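Glutathione S-transferase, N-terminal domain protein (Pseudomonas putida, PDB 4NAX) binds oxidized glutathione disulfide, one per subunit, and is probably a glutathione transferase of the GST superfamily. Local coordinates at residues A[34-37]-A[38-42]; A[95-98]-A[99-102]; A[190-193]-A[194-198]; A[222-225]-A[226-229]. All coordinates share one frame; numbering follows the deposited sequence.

Interaction 1: A[34-37]-A[38-42]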
# COMPACT_ATOMS: atom_id res chain seq x y z
N VAL A 34 12.70 5.98 0.74
CA VAL A 34 12.66 7.19 1.53
C VAL A 34 13.97 7.96 1.46
O VAL A 34 13.96 9.20 1.30
CB VAL A 34 12.22 6.90 2.96
CG1 VAL A 34 12.29 8.16 3.82
CG2 VAL A 34 10.81 6.33 2.97
N SER A 35 15.11 7.25 1.56
CA SER A 35 16.38 7.94 1.37
C SER A 35 16.52 8.52 -0.05
O SER A 35 16.99 9.65 -0.22
CB SER A 35 17.56 7.05 1.75
OG SER A 35 17.41 5.79 1.12
N ILE A 36 16.10 7.77 -1.07
CA ILE A 36 16.10 8.31 -2.42
C ILE A 36 15.25 9.58 -2.47
O ILE A 36 15.66 10.60 -3.04
CB ILE A 36 15.62 7.28 -3.45
CG1 ILE A 36 16.66 6.18 -3.61
CG2 ILE A 36 15.37 7.96 -4.79
CD1 ILE A 36 16.18 4.99 -4.40
N MET A 37 14.04 9.53 -1.91
CA MET A 37 13.18 10.69 -1.93
C MET A 37 13.84 11.91 -1.29
O MET A 37 13.80 13.00 -1.84
CB MET A 37 11.87 10.35 -1.21
CG MET A 37 10.88 11.50 -1.14
SD MET A 37 10.30 11.99 -2.77
CE MET A 37 9.02 13.13 -2.27
N LEU A 38 14.43 11.72 -0.11
CA LEU A 38 15.08 12.80 0.60
C LEU A 38 16.24 13.38 -0.21
O LEU A 38 16.43 14.61 -0.28
CB LEU A 38 15.55 12.33 1.97
CG LEU A 38 14.39 12.07 2.95
CD1 LEU A 38 14.84 11.18 4.08
CD2 LEU A 38 13.83 13.38 3.46
N GLU A 39 17.02 12.49 -0.84
CA GLU A 39 18.11 12.94 -1.71
C GLU A 39 17.59 13.73 -2.90
O GLU A 39 18.20 14.72 -3.32
CB GLU A 39 18.96 11.75 -2.18
CG GLU A 39 19.72 11.04 -1.08
CD GLU A 39 20.87 11.86 -0.51
OE1 GLU A 39 21.52 12.60 -1.26
OE2 GLU A 39 21.13 11.73 0.71
N GLU A 40 16.49 13.28 -3.51
CA GLU A 40 15.91 13.96 -4.69
C GLU A 40 15.43 15.38 -4.35
O GLU A 40 15.62 16.28 -5.15
CB GLU A 40 14.72 13.19 -5.25
CG GLU A 40 15.07 11.87 -5.92
CD GLU A 40 15.65 11.98 -7.34
OE1 GLU A 40 16.06 13.08 -7.81
OE2 GLU A 40 15.77 10.92 -7.99
N ILE A 41 14.78 15.53 -3.20
CA ILE A 41 14.13 16.79 -2.87
C ILE A 41 15.06 17.76 -2.16
O ILE A 41 14.74 18.94 -2.02
CB ILE A 41 12.80 16.61 -2.09
CG1 ILE A 41 13.06 16.09 -0.67
CG2 ILE A 41 11.85 15.72 -2.89
CD1 ILE A 41 11.82 15.85 0.17
N GLY A 42 16.22 17.28 -1.72
CA GLY A 42 17.22 18.13 -1.09
C GLY A 42 16.91 18.56 0.33
O GLY A 42 17.44 19.54 0.82

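Interaction 2: A[95-98]-A[99-102]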
# COMPACT_ATOMS: atom_id res chain seq x y z
N GLN A 95 4.41 10.14 0.30
CA GLN A 95 3.37 11.13 0.07
C GLN A 95 3.57 12.35 0.98
O GLN A 95 3.45 13.49 0.53
CB GLN A 95 1.99 10.49 0.25
CG GLN A 95 0.87 11.47 -0.02
CD GLN A 95 -0.50 10.82 -0.10
OE1 GLN A 95 -0.68 9.62 0.03
NE2 GLN A 95 -1.49 11.64 -0.35
N TYR A 96 3.85 12.11 2.25
CA TYR A 96 4.15 13.19 3.19
C TYR A 96 5.28 14.11 2.67
O TYR A 96 5.14 15.34 2.62
CB TYR A 96 4.54 12.63 4.56
CG TYR A 96 5.06 13.70 5.49
CD1 TYR A 96 4.22 14.70 5.97
CD2 TYR A 96 6.39 13.75 5.88
CE1 TYR A 96 4.69 15.71 6.79
CE2 TYR A 96 6.87 14.75 6.71
CZ TYR A 96 6.01 15.73 7.17
OH TYR A 96 6.44 16.72 8.02
N LEU A 97 6.39 13.51 2.25
CA LEU A 97 7.52 14.29 1.79
C LEU A 97 7.24 15.02 0.50
O LEU A 97 7.72 16.14 0.31
CB LEU A 97 8.76 13.41 1.64
CG LEU A 97 9.33 12.87 2.94
CD1 LEU A 97 10.47 11.90 2.64
CD2 LEU A 97 9.82 13.97 3.87
N ALA A 98 6.48 14.41 -0.40
CA ALA A 98 6.10 15.08 -1.64
C ALA A 98 5.23 16.31 -1.36
O ALA A 98 5.40 17.36 -1.98
CB ALA A 98 5.36 14.13 -2.55
N GLU A 99 4.30 16.15 -0.43
CA GLU A 99 3.37 17.24 -0.10
C GLU A 99 4.07 18.35 0.71
O GLU A 99 3.80 19.53 0.51
CB GLU A 99 2.15 16.67 0.65
CG GLU A 99 1.31 15.83 -0.33
CD GLU A 99 0.16 15.07 0.28
OE1 GLU A 99 0.02 14.99 1.51
OE2 GLU A 99 -0.63 14.51 -0.53
N LYS A 100 4.99 17.96 1.57
CA LYS A 100 5.78 18.90 2.35
C LYS A 100 6.65 19.76 1.45
O LYS A 100 6.74 20.97 1.63
CB LYS A 100 6.67 18.13 3.33
CG LYS A 100 7.60 18.99 4.18
CD LYS A 100 8.54 18.09 4.99
CE LYS A 100 9.62 18.86 5.72
NZ LYS A 100 9.13 19.44 6.98
N SER A 101 7.29 19.12 0.49
CA SER A 101 8.27 19.77 -0.39
C SER A 101 7.68 20.40 -1.64
O SER A 101 8.32 21.22 -2.31
CB SER A 101 9.33 18.76 -0.81
OG SER A 101 8.80 17.75 -1.66
N GLY A 102 6.48 19.97 -2.01
CA GLY A 102 5.92 20.35 -3.30
C GLY A 102 6.57 19.71 -4.51
O GLY A 102 6.36 20.16 -5.64

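Interaction 3: A[190-193]-A[194-198]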
# COMPACT_ATOMS: atom_id res chain seq x y z
N ARG A 190 14.59 -3.47 -9.08
CA ARG A 190 16.02 -3.74 -8.87
C ARG A 190 16.23 -4.92 -7.91
O ARG A 190 17.03 -5.82 -8.18
CB ARG A 190 16.73 -2.51 -8.34
CG ARG A 190 18.19 -2.75 -7.98
CD ARG A 190 18.85 -1.52 -7.42
NE ARG A 190 20.20 -1.78 -6.94
CZ ARG A 190 20.53 -2.01 -5.67
NH1 ARG A 190 19.64 -1.98 -4.69
NH2 ARG A 190 21.79 -2.25 -5.37
N ASN A 191 15.54 -4.90 -6.78
CA ASN A 191 15.74 -5.94 -5.79
C ASN A 191 15.40 -7.33 -6.32
O ASN A 191 16.09 -8.31 -6.01
CB ASN A 191 14.92 -5.66 -4.53
CG ASN A 191 15.57 -6.21 -3.29
OD1 ASN A 191 16.74 -5.94 -3.03
ND2 ASN A 191 14.82 -6.97 -2.51
N LEU A 192 14.33 -7.41 -7.11
CA LEU A 192 13.89 -8.66 -7.68
C LEU A 192 14.96 -9.25 -8.59
O LEU A 192 15.22 -10.46 -8.55
CB LEU A 192 12.58 -8.45 -8.43
CG LEU A 192 11.94 -9.66 -9.10
CD1 LEU A 192 11.46 -10.65 -8.06
CD2 LEU A 192 10.80 -9.20 -9.98
N VAL A 193 15.56 -8.42 -9.43
CA VAL A 193 16.49 -8.91 -10.45
C VAL A 193 17.95 -8.95 -10.02
O VAL A 193 18.74 -9.66 -10.64
CB VAL A 193 16.33 -8.15 -11.79
CG1 VAL A 193 14.88 -8.24 -12.26
CG2 VAL A 193 16.81 -6.72 -11.73
N GLU A 194 18.30 -8.22 -8.96
CA GLU A 194 19.65 -8.21 -8.42
C GLU A 194 19.71 -9.08 -7.17
O GLU A 194 20.05 -10.27 -7.26
CB GLU A 194 20.14 -6.77 -8.17
CG GLU A 194 20.25 -5.95 -9.44
CD GLU A 194 20.98 -4.62 -9.29
OE1 GLU A 194 20.96 -3.85 -10.28
OE2 GLU A 194 21.56 -4.32 -8.21
N ARG A 195 19.36 -8.53 -6.02
CA ARG A 195 19.49 -9.24 -4.76
C ARG A 195 18.84 -10.62 -4.77
O ARG A 195 19.45 -11.59 -4.34
CB ARG A 195 18.99 -8.41 -3.59
CG ARG A 195 19.04 -9.14 -2.25
CD ARG A 195 19.03 -8.16 -1.10
NE ARG A 195 18.87 -8.77 0.22
CZ ARG A 195 19.81 -9.46 0.87
NH1 ARG A 195 21.01 -9.67 0.33
NH2 ARG A 195 19.55 -9.95 2.08
N TYR A 196 17.60 -10.72 -5.25
CA TYR A 196 16.91 -12.00 -5.17
C TYR A 196 17.33 -12.97 -6.24
O TYR A 196 16.87 -14.12 -6.22
CB TYR A 196 15.40 -11.83 -5.27
CG TYR A 196 14.74 -11.10 -4.15
CD1 TYR A 196 15.36 -10.91 -2.91
CD2 TYR A 196 13.43 -10.68 -4.31
CE1 TYR A 196 14.69 -10.27 -1.89
CE2 TYR A 196 12.77 -10.03 -3.29
CZ TYR A 196 13.39 -9.83 -2.09
OH TYR A 196 12.70 -9.18 -1.10
N ASN A 197 18.17 -12.54 -7.17
CA ASN A 197 18.65 -13.44 -8.21
C ASN A 197 17.51 -14.07 -9.05
O ASN A 197 17.57 -15.24 -9.44
CB ASN A 197 19.46 -14.60 -7.61
CG ASN A 197 20.69 -14.16 -6.84
OD1 ASN A 197 21.03 -14.77 -5.82
ND2 ASN A 197 21.39 -13.15 -7.34
N ALA A 198 16.45 -13.29 -9.29
CA ALA A 198 15.25 -13.80 -9.93
C ALA A 198 15.05 -13.33 -11.37
O ALA A 198 13.98 -13.47 -11.94
CB ALA A 198 14.02 -13.47 -9.10
O HOH W 1 21.83 -1.62 -9.34
O HOH W 2 19.08 -5.60 -5.10
O HOH W 3 15.60 -7.72 0.36

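Interaction 4: A[222-225]-A[226-229]. Unlike the reference sequence in segment 222-225: H225 (reference Arg).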
# COMPACT_ATOMS: atom_id res chain seq x y z
N ALA A 222 20.71 11.04 -7.32
CA ALA A 222 20.04 10.92 -6.02
C ALA A 222 19.68 9.47 -5.72
O ALA A 222 19.63 9.05 -4.56
CB ALA A 222 18.81 11.78 -5.98
N VAL A 223 19.35 8.71 -6.76
CA VAL A 223 19.05 7.28 -6.62
C VAL A 223 20.29 6.55 -6.15
O VAL A 223 20.23 5.77 -5.20
CB VAL A 223 18.49 6.71 -7.92
CG1 VAL A 223 18.42 5.19 -7.89
CG2 VAL A 223 17.10 7.27 -8.21
N GLN A 224 21.42 6.78 -6.81
CA GLN A 224 22.65 6.08 -6.39
C GLN A 224 23.02 6.40 -4.95
O GLN A 224 23.42 5.50 -4.21
CB GLN A 224 23.80 6.37 -7.35
CG GLN A 224 23.63 5.66 -8.69
CD GLN A 224 23.61 4.13 -8.57
OE1 GLN A 224 24.37 3.54 -7.80
NE2 GLN A 224 22.72 3.49 -9.33
N HIS A 225 22.85 7.65 -4.52
CA HIS A 225 23.10 7.96 -3.10
C HIS A 225 22.09 7.26 -2.20
O HIS A 225 22.46 6.62 -1.22
CB HIS A 225 23.02 9.45 -2.82
CG HIS A 225 24.11 10.25 -3.45
ND1 HIS A 225 25.44 9.95 -3.27
CD2 HIS A 225 24.07 11.36 -4.22
CE1 HIS A 225 26.18 10.84 -3.91
NE2 HIS A 225 25.37 11.69 -4.51
N GLY A 226 20.81 7.41 -2.52
CA GLY A 226 19.78 6.89 -1.64
C GLY A 226 19.78 5.38 -1.49
O GLY A 226 19.41 4.86 -0.45
N LEU A 227 20.23 4.67 -2.52
CA LEU A 227 20.34 3.21 -2.45
C LEU A 227 21.25 2.72 -1.35
O LEU A 227 21.16 1.56 -0.94
CB LEU A 227 20.86 2.62 -3.76
CG LEU A 227 19.87 2.57 -4.93
CD1 LEU A 227 20.59 2.13 -6.20
CD2 LEU A 227 18.66 1.68 -4.64
N LYS A 228 22.17 3.57 -0.88
CA LYS A 228 23.24 3.16 0.02
C LYS A 228 23.04 3.60 1.46
O LYS A 228 23.87 3.30 2.31
CB LYS A 228 24.56 3.73 -0.53
CG LYS A 228 24.80 3.31 -1.97
CD LYS A 228 26.13 3.84 -2.51
CE LYS A 228 26.23 3.53 -3.97
NZ LYS A 228 27.55 3.84 -4.52
N ILE A 229 21.96 4.33 1.73
CA ILE A 229 21.77 5.03 3.00
C ILE A 229 20.62 4.38 3.76
O ILE A 229 19.58 4.09 3.17
CB ILE A 229 21.45 6.52 2.71
CG1 ILE A 229 22.69 7.18 2.07
CG2 ILE A 229 20.98 7.26 3.95
CD1 ILE A 229 22.48 8.59 1.55
O HOH W 4 27.05 3.65 -7.18

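Interaction 1: A[34-37]-A[38-42]
M37 lays its terminal methyl against I41 one helical turn on, CE lying 3.9 Å from I41 CG2, with the two side chains crossing at a slant. The methionine reaches there because CG is anti to the backbone N (chi1 179°) and the chain then bends at chi2. I41 CG1, set between the backbone N and the carbonyl carbon (chi1 69°), comes within 3.4 Å of M37 O, the same carbonyl that accepts a hydrogen bond from I41 N at 3.0 Å. Nearer the start of the segment, V34 and L38 lie side by side, CG1 of V34 being 4.0 Å from CD1 of L38. Were I41 an alanine, the branch that meets M37 CE would be gone, which would probably open a gap at the end of the helix beside the thioether. Farther out, L94, L97 and A98 pack on M37, together with I180 and I183 of helix 180-193. The polar flank is tied elsewhere: E39 OE2 to the hydroxyl of Y45, and E40 OE2 to Y178 and R220. After I41 the chain leaves the helix at G42, whose phi is positive. Helix 31-41 is the helix of the beta-alpha-beta unit between strands 21-25 and 45-49 in the thioredoxin-like N-terminal domain of a GST.

Interaction 2: A[95-98]-A[99-102]
Q95 crosses the carboxylate of E99 at a slant, its CG lying 3.4 Å from E99 OE2. This is an i to i+4 pair on the last turns of helix 90-101, in the thioredoxin-like domain of the GST fold, on a side that faces the second subunit. NE2 of Q95 donates to E99 OE2 at 3.0 Å and nearly straight (170°); the acceptor lies in the amide plane, whereas the donor meets the carboxylate from above, the two planes being 80° apart. With CG anti to the backbone N (chi1 -178°) and the rest extended, the glutamine amide is carried out to this oxygen. E99 OE2 also forms a salt bridge with R112 of its own chain, while OE1 meets R112 and Y113, both of the second subunit; these partners would probably stabilise the carboxylate charge. OE1 of Q95 accepts from Q95 of the second subunit. One residue along, K100 CD lies 3.9 Å from Y96 OH, and D76 takes both the tyrosine hydroxyl and the lysine NZ. At the end of the helix S101 grips L97 O twice, from opposite faces of the carbonyl plane: N donates at 3.0 Å and OG at 2.8 Å.

Interaction 3: A[190-193]-A[194-198]
N191 sets its amide over one face of the Y196 ring, ND2 standing 3.2 Å above the plane, displaced toward the rim and 3.2 Å from CZ. Amide and ring planes are 63° apart, so the amide leans across the ring instead of stacking flat on it. N191 CG is swung away from its backbone N (chi1 -151°), which carries ND2 over the phenol end of the ring. The backbone joins the same pair, Y196 N donating to N191 O at 2.9 Å. L192 closes the packed side: its CD1 touches the methyl CB of A198 at 3.9 Å and the ring at Y196 CD2, while F130 and V133 of helix 109-137 press on L192 from outside. Here helix 180-193 of the all-helical GST C-terminal domain runs out into a type I turn from E194 to N197, which brings the Y196 side chain to about 4 Å from a bound glutathione disulfide. A serine at Y196 would probably strip the N191 amide of the ring beneath it and open a gap beside L192 CD1, close to the ligand. The solvent side is looser and wetter. R190 NE forms a salt bridge with E194 OE2 at 3.1 Å, the guanidinium and carboxylate planes 72° apart, and one water joins the same NE to E194 OE1. A second water links N191 OD1 with R195 N. A third accepts from N191 ND2 at 3.1 Å and, weakly, from R195 NE at the edge of the guanidinium.

Interaction 4: A[222-225]-A[226-229]
L227 folds back along V223, four residues earlier. Its CB sits 3.5 Å from V223 O, and CG comes closer to the same oxygen, at 3.2 Å; placing CG anti to the carbonyl carbon (chi1 -75°) turns it back along the helix. CD1, at the end of the branch, touches CG1 of V223 at 4.1 Å and NE2 of Q224 at 4.0 Å. The valine and leucine lie side by side and point the same way, whereas Q224 crosses the leucine at a slant. CD2, the other branch, reaches NH1 of R190 on helix 180-193, and L218 of helix 208-219 packs against the leucine as well. The amide of Q224 is held at both ends: NE2 donates to L218 O, and OE1 receives a water at 2.8 Å that in turn accepts from K228 NZ. The extended lysine runs past Q224 O on the way, its CG 3.4 Å from that oxygen. H225, an arginine in the reference sequence, offers its carbonyl to K228 N, which donates to H225 O from above the carbonyl plane, and I229 CG1 packs on the same oxygen at 3.3 Å. The short helix 221-226 runs on into a type I turn from G226 to I229, joining the helical C-terminal domain of the GST fold to helix 31-41 of the thioredoxin-like domain, where S35 OG bonds to G226 O.

In the fold
Interaction 1 is the most buried of the four and touches two others: M37 and L38 pack on L97 and A98 of interaction 2, while S35 bonds to G226 of interaction 4. Helix 31-41 therefore lies between helix 90-101 and the turn 226-229. Interactions 1 and 2 both end on a glycine with positive phi, yet the first is largely apolar inside its own segments and the second is polar, turned toward the second subunit. Interactions 3 and 4 lead from helices into type I turns with water bridges on their exposed sides. They meet where R190 packs on L227, and interaction 3 alone comes within about 4 Å of a glutathione disulfide.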